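Local coordinates for protein transcriptional regulator (Cytophaga hutchinsonii, PDB 3F0C) that probably binds DNA through an N-terminal helix-turn-helix domain of the TetR family and regulates transcription as a homodimer, at residues 145-149 with 200-205; 163-168 with 191-195. All blocks are in the same frame, centred on the assembly; numbering follows the deposited sequence.

Contact 1 (145-149 with 200-205)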
loop_
_atom_site.group_PDB
_atom_site.type_symbol
_atom_site.label_atom_id
_atom_site.label_comp_id
_atom_site.label_asym_id
_atom_site.label_seq_id
_atom_site.Cartn_x
_atom_site.Cartn_y
_atom_site.Cartn_z
ATOM N N THR A 145 24.930 -17.541 -9.654
ATOM C CA THR A 145 24.949 -18.689 -8.755
ATOM C C THR A 145 23.974 -19.799 -9.207
ATOM O O THR A 145 24.054 -20.935 -8.738
ATOM C CB THR A 145 24.593 -18.245 -7.314
ATOM O OG1 THR A 145 25.195 -19.127 -6.367
ATOM C CG2 THR A 145 23.103 -18.227 -7.112
ATOM N N LYS A 146 23.047 -19.434 -10.093
ATOM C CA LYS A 146 22.100 -20.344 -10.755
ATOM C C LYS A 146 20.972 -20.819 -9.835
ATOM O O LYS A 146 20.326 -21.826 -10.110
ATOM C CB LYS A 146 22.817 -21.515 -11.457
ATOM C CG LYS A 146 23.674 -21.082 -12.659
ATOM C CD LYS A 146 24.395 -22.252 -13.325
ATOM C CE LYS A 146 25.204 -21.776 -14.516
ATOM N NZ LYS A 146 25.937 -22.899 -15.170
ATOM N N GLU A 147 20.710 -20.067 -8.767
ATOM C CA GLU A 147 19.578 -20.349 -7.882
ATOM C C GLU A 147 18.302 -19.766 -8.484
ATOM O O GLU A 147 17.227 -20.347 -8.386
ATOM C CB GLU A 147 19.818 -19.765 -6.491
ATOM C CG GLU A 147 20.984 -20.381 -5.726
ATOM C CD GLU A 147 21.393 -19.541 -4.523
ATOM O OE1 GLU A 147 20.530 -19.258 -3.662
ATOM O OE2 GLU A 147 22.569 -19.142 -4.431
ATOM N N PHE A 148 18.432 -18.606 -9.118
ATOM C CA PHE A 148 17.294 -17.943 -9.728
ATOM C C PHE A 148 17.436 -17.986 -11.242
ATOM O O PHE A 148 18.531 -17.855 -11.766
ATOM C CB PHE A 148 17.198 -16.473 -9.288
ATOM C CG PHE A 148 17.379 -16.229 -7.791
ATOM C CD1 PHE A 148 16.927 -17.122 -6.841
ATOM C CD2 PHE A 148 17.946 -15.040 -7.347
ATOM C CE1 PHE A 148 17.089 -16.852 -5.477
ATOM C CE2 PHE A 148 18.107 -14.774 -5.992
ATOM C CZ PHE A 148 17.676 -15.678 -5.060
ATOM N N LYS A 149 16.312 -18.133 -11.931
ATOM C CA LYS A 149 16.267 -18.059 -13.394
ATOM C C LYS A 149 16.404 -16.600 -13.863
ATOM O O LYS A 149 15.904 -15.698 -13.179
ATOM C CB LYS A 149 14.934 -18.630 -13.882
ATOM C CG LYS A 149 14.766 -20.115 -13.648
ATOM C CD LYS A 149 13.394 -20.641 -14.135
ATOM C CE LYS A 149 13.284 -22.113 -13.902
ATOM N NZ LYS A 149 11.968 -22.530 -14.359
ATOM N N LEU A 200 10.396 -15.931 -3.767
ATOM C CA LEU A 200 11.480 -16.849 -4.008
ATOM C C LEU A 200 11.025 -17.989 -4.936
ATOM O O LEU A 200 11.741 -18.341 -5.877
ATOM C CB LEU A 200 12.032 -17.369 -2.692
ATOM C CG LEU A 200 12.974 -16.430 -1.958
ATOM C CD1 LEU A 200 13.369 -16.993 -0.599
ATOM C CD2 LEU A 200 14.214 -16.171 -2.798
ATOM N N LYS A 201 9.829 -18.539 -4.714
ATOM C CA LYS A 201 9.375 -19.666 -5.542
ATOM C C LYS A 201 9.047 -19.229 -6.959
ATOM O O LYS A 201 9.027 -20.053 -7.866
ATOM C CB LYS A 201 8.182 -20.422 -4.939
ATOM C CG LYS A 201 7.788 -21.707 -5.753
ATOM C CD LYS A 201 6.831 -22.682 -4.990
ATOM C CE LYS A 201 7.095 -24.179 -5.289
ATOM N NZ LYS A 201 7.549 -24.468 -6.683
ATOM N N GLU A 202 8.799 -17.941 -7.156
ATOM C CA GLU A 202 8.625 -17.425 -8.501
ATOM C C GLU A 202 9.974 -17.354 -9.234
ATOM O O GLU A 202 9.980 -17.124 -10.435
ATOM C CB GLU A 202 7.915 -16.063 -8.473
ATOM C CG GLU A 202 7.796 -15.301 -9.820
ATOM C CD GLU A 202 6.755 -15.862 -10.775
ATOM O OE1 GLU A 202 6.178 -16.929 -10.476
ATOM O OE2 GLU A 202 6.497 -15.219 -11.822
ATOM N N ILE A 203 11.108 -17.564 -8.554
ATOM C CA ILE A 203 12.395 -17.592 -9.268
ATOM C C ILE A 203 13.400 -18.677 -8.894
ATOM O O ILE A 203 14.460 -18.750 -9.508
ATOM C CB ILE A 203 13.161 -16.273 -9.148
ATOM C CG1 ILE A 203 12.356 -15.201 -8.408
ATOM C CG2 ILE A 203 13.644 -15.856 -10.555
ATOM C CD1 ILE A 203 13.227 -14.308 -7.606
ATOM N N GLN A 204 13.078 -19.510 -7.908
ATOM C CA GLN A 204 13.982 -20.554 -7.400
ATOM C C GLN A 204 14.635 -21.478 -8.481
ATOM O O GLN A 204 15.627 -22.179 -8.217
ATOM C CB GLN A 204 13.206 -21.413 -6.394
ATOM C CG GLN A 204 12.118 -22.304 -7.060
ATOM C CD GLN A 204 11.365 -23.200 -6.087
ATOM O OE1 GLN A 204 10.656 -22.708 -5.218
ATOM N NE2 GLN A 204 11.505 -24.523 -6.241
ATOM N N THR A 205 14.059 -21.463 -9.673
ATOM C CA THR A 205 14.601 -22.289 -10.723
ATOM C C THR A 205 13.904 -23.637 -10.736
ATOM O O THR A 205 13.962 -24.383 -9.760
ATOM C CB THR A 205 16.054 -22.534 -10.428
ATOM O OG1 THR A 205 16.737 -21.278 -10.406
ATOM C CG2 THR A 205 16.652 -23.388 -11.539
#
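Lys-149 and Ile-203 join backbones where the loop after helix 118-145 meets the C-terminal part of the modelled chain of a TetR-family regulator. Segment 200-205 begins on the last turn of helix 183-201 and runs on from it. The loop opens with a Schellman motif at Lys-146, whose positive phi ends the helix. One hydrogen bond links the two segments. Lys-149 N donates to Ile-203 O over 3.1 Å, in the carbonyl plane, with an angle of 148° at the hydrogen. Beside it, Phe-148 CA makes a lesser CA-H...O approach to the same oxygen.

Glu-147 turns its carboxylate away from segment 200-205, to the start of helix 84-106. There OE1 accepts a hydrogen bond from Thr-85 N and OE2 one from Ala-84 N, though the placing of OE2 is less certain.

At the exposed margin, the extended chain of Lys-149 crosses Thr-205, the last modelled residue. Thr-205 is poorly ordered, so this crossing is uncertain and its close approach to Glu-147 is doubtful.

Apolar contacts lie beside the backbone bond. Phe-148 CB is 3.8 Å from Ile-203 CG2. Its CG stands beside the backbone N, anti to the carbonyl carbon (chi1 -46°), which carries the ring toward helix 84-106, where Ala-84 touches it. Leu-200 packs on Thr-85 and Leu-88 of that helix. The ring meets Leu-200 obliquely, with Phe-148 CE1 4.0 Å from Leu-200 CD2.

Contact 2 (163-168 with 191-195)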
loop_
_atom_site.group_PDB
_atom_site.type_symbol
_atom_site.label_atom_id
_atom_site.label_comp_id
_atom_site.label_asym_id
_atom_site.label_seq_id
_atom_site.Cartn_x
_atom_site.Cartn_y
_atom_site.Cartn_z
ATOM N N LEU A 163 6.145 -5.137 -3.247
ATOM C CA LEU A 163 5.356 -6.075 -2.522
ATOM C C LEU A 163 5.525 -5.766 -1.063
ATOM O O LEU A 163 4.529 -5.637 -0.343
ATOM C CB LEU A 163 5.818 -7.491 -2.793
ATOM C CG LEU A 163 5.163 -8.088 -4.031
ATOM C CD1 LEU A 163 5.848 -9.429 -4.367
ATOM C CD2 LEU A 163 3.654 -8.221 -3.827
ATOM N N LEU A 164 6.768 -5.615 -0.605
ATOM C CA LEU A 164 6.988 -5.349 0.820
ATOM C C LEU A 164 6.392 -4.002 1.193
ATOM O O LEU A 164 5.753 -3.853 2.224
ATOM C CB LEU A 164 8.452 -5.347 1.165
ATOM C CG LEU A 164 9.189 -6.599 0.712
ATOM C CD1 LEU A 164 10.689 -6.424 1.007
ATOM C CD2 LEU A 164 8.560 -7.882 1.333
ATOM N N LEU A 165 6.547 -3.017 0.332
ATOM C CA LEU A 165 6.051 -1.706 0.685
ATOM C C LEU A 165 4.520 -1.793 0.889
ATOM O O LEU A 165 3.967 -1.092 1.746
ATOM C CB LEU A 165 6.467 -0.684 -0.370
ATOM C CG LEU A 165 5.993 0.765 -0.286
ATOM C CD1 LEU A 165 6.419 1.366 1.000
ATOM C CD2 LEU A 165 6.460 1.636 -1.530
ATOM N N GLY A 166 3.853 -2.664 0.142
ATOM C CA GLY A 166 2.399 -2.736 0.186
ATOM C C GLY A 166 1.946 -3.308 1.504
ATOM O O GLY A 166 0.933 -2.861 2.099
ATOM N N VAL A 167 2.711 -4.293 1.983
ATOM C CA VAL A 167 2.427 -4.850 3.283
ATOM C C VAL A 167 2.451 -3.713 4.304
ATOM O O VAL A 167 1.562 -3.560 5.123
ATOM C CB VAL A 167 3.430 -5.926 3.673
ATOM C CG1 VAL A 167 3.352 -6.175 5.200
ATOM C CG2 VAL A 167 3.182 -7.209 2.866
ATOM N N ARG A 168 3.470 -2.889 4.225
ATOM C CA ARG A 168 3.575 -1.800 5.155
ATOM C C ARG A 168 2.483 -0.802 4.969
ATOM O O ARG A 168 1.997 -0.235 5.931
ATOM C CB ARG A 168 4.906 -1.128 4.995
ATOM C CG ARG A 168 5.990 -2.082 5.422
ATOM C CD ARG A 168 7.392 -1.498 5.390
ATOM N NE ARG A 168 8.139 -1.934 4.210
ATOM C CZ ARG A 168 8.611 -1.118 3.292
ATOM N NH1 ARG A 168 8.409 0.197 3.398
ATOM N NH2 ARG A 168 9.287 -1.626 2.267
ATOM N N ASN A 191 3.948 -11.249 7.677
ATOM C CA ASN A 191 3.494 -11.010 6.303
ATOM C C ASN A 191 4.595 -10.809 5.266
ATOM O O ASN A 191 4.554 -11.388 4.178
ATOM C CB ASN A 191 2.673 -9.741 6.274
ATOM C CG ASN A 191 1.311 -9.941 6.787
ATOM O OD1 ASN A 191 0.610 -10.838 6.322
ATOM N ND2 ASN A 191 0.896 -9.092 7.739
HETATM N N MSE A 192 5.545 -9.937 5.591
HETATM C CA MSE A 192 6.677 -9.691 4.717
HETATM C C MSE A 192 7.464 -10.950 4.360
HETATM O O MSE A 192 8.045 -11.002 3.306
HETATM C CB MSE A 192 7.578 -8.586 5.265
HETATM C CG MSE A 192 7.043 -7.190 4.921
HETATM SE SE MSE A 192 8.063 -5.605 5.598
HETATM C CE MSE A 192 9.751 -5.680 4.511
ATOM N N CYS A 193 7.429 -11.962 5.219
ATOM C CA CYS A 193 8.040 -13.248 4.896
ATOM C C CYS A 193 7.195 -13.975 3.849
ATOM O O CYS A 193 7.670 -14.295 2.760
ATOM C CB CYS A 193 8.181 -14.108 6.152
ATOM S SG CYS A 193 9.099 -13.322 7.496
ATOM N N LYS A 194 5.936 -14.224 4.195
ATOM C CA LYS A 194 4.986 -14.836 3.311
ATOM C C LYS A 194 5.315 -14.346 1.897
ATOM O O LYS A 194 5.571 -15.141 0.997
ATOM C CB LYS A 194 3.571 -14.426 3.698
ATOM C CG LYS A 194 2.934 -15.228 4.797
ATOM C CD LYS A 194 1.389 -15.288 4.637
ATOM C CE LYS A 194 0.898 -16.712 4.599
ATOM N NZ LYS A 194 -0.549 -16.714 4.707
ATOM N N VAL A 195 5.354 -13.027 1.735
ATOM C CA VAL A 195 5.624 -12.421 0.446
ATOM C C VAL A 195 7.012 -12.846 -0.086
ATOM O O VAL A 195 7.099 -13.435 -1.170
ATOM C CB VAL A 195 5.498 -10.887 0.543
ATOM C CG1 VAL A 195 5.821 -10.216 -0.811
ATOM C CG2 VAL A 195 4.109 -10.501 1.044
#
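Leu-164 lays its CB and CD1 against the terminal methyl of Met-192, a selenomethionine, with CB 3.6 Å from Met-192 CE. The two side chains cross at about a right angle. They belong to a nearly antiparallel helix pair, 153-174 with 183-201, in the C-terminal helical domain of a TetR-family dimer. The axes of segments 163-168 and 191-195 come within 9.5 Å, with 154° between their directions.

Met-192 carries much of the contact. Its chain bends at chi3 (69°), which turns CE back onto Leu-164, while CG packs 3.8 Å from Val-167 CG1. Tyr-91 and Val-92 of helix 84-106 touch Leu-164 and Met-192 respectively. With an alanine at Leu-164, CB could still meet Met-192 CE, but losing CD1 and CD2 would probably open a gap beside Met-192 CE and CG and let the methyl turn more freely.

Val-195 supplies the other apolar patch. Its CG1 meets Leu-163 CB, and its CG2 lies 3.9 Å from Val-167 CG2 as the two valines slide past each other in opposite directions. Phe-159 of the second subunit packs on Val-195 and Asn-191, so the pair also borders the dimer interface.

Arg-168 places its guanidinium edge toward the selenium. Met-192 SE lies near the guanidinium plane, 3.9 Å from Arg-168 NE.

How the contacts relate
From the N terminus, the chain passes through the predicted DNA-binding region and helices 55-78, 84-106 and 118-145 before reaching 145-149, the first segment of contact 1. Helix 153-174 then supplies 163-168, and the chain returns through helix 183-201, which supplies 191-195 and closes contact 2. Running on to 200-205, it closes contact 1. Contact 2 is therefore nested inside the loop of contact 1. Their centres are 19 Å apart, and they do not touch. Contact 2 ties together the two last helices; contact 1 joins 200-205 to the loop preceding them. Both have neighbours on helix 84-106. Touching residues of contact 2 reach the second subunit; in contact 1 only non-touching residues of 200-205 do.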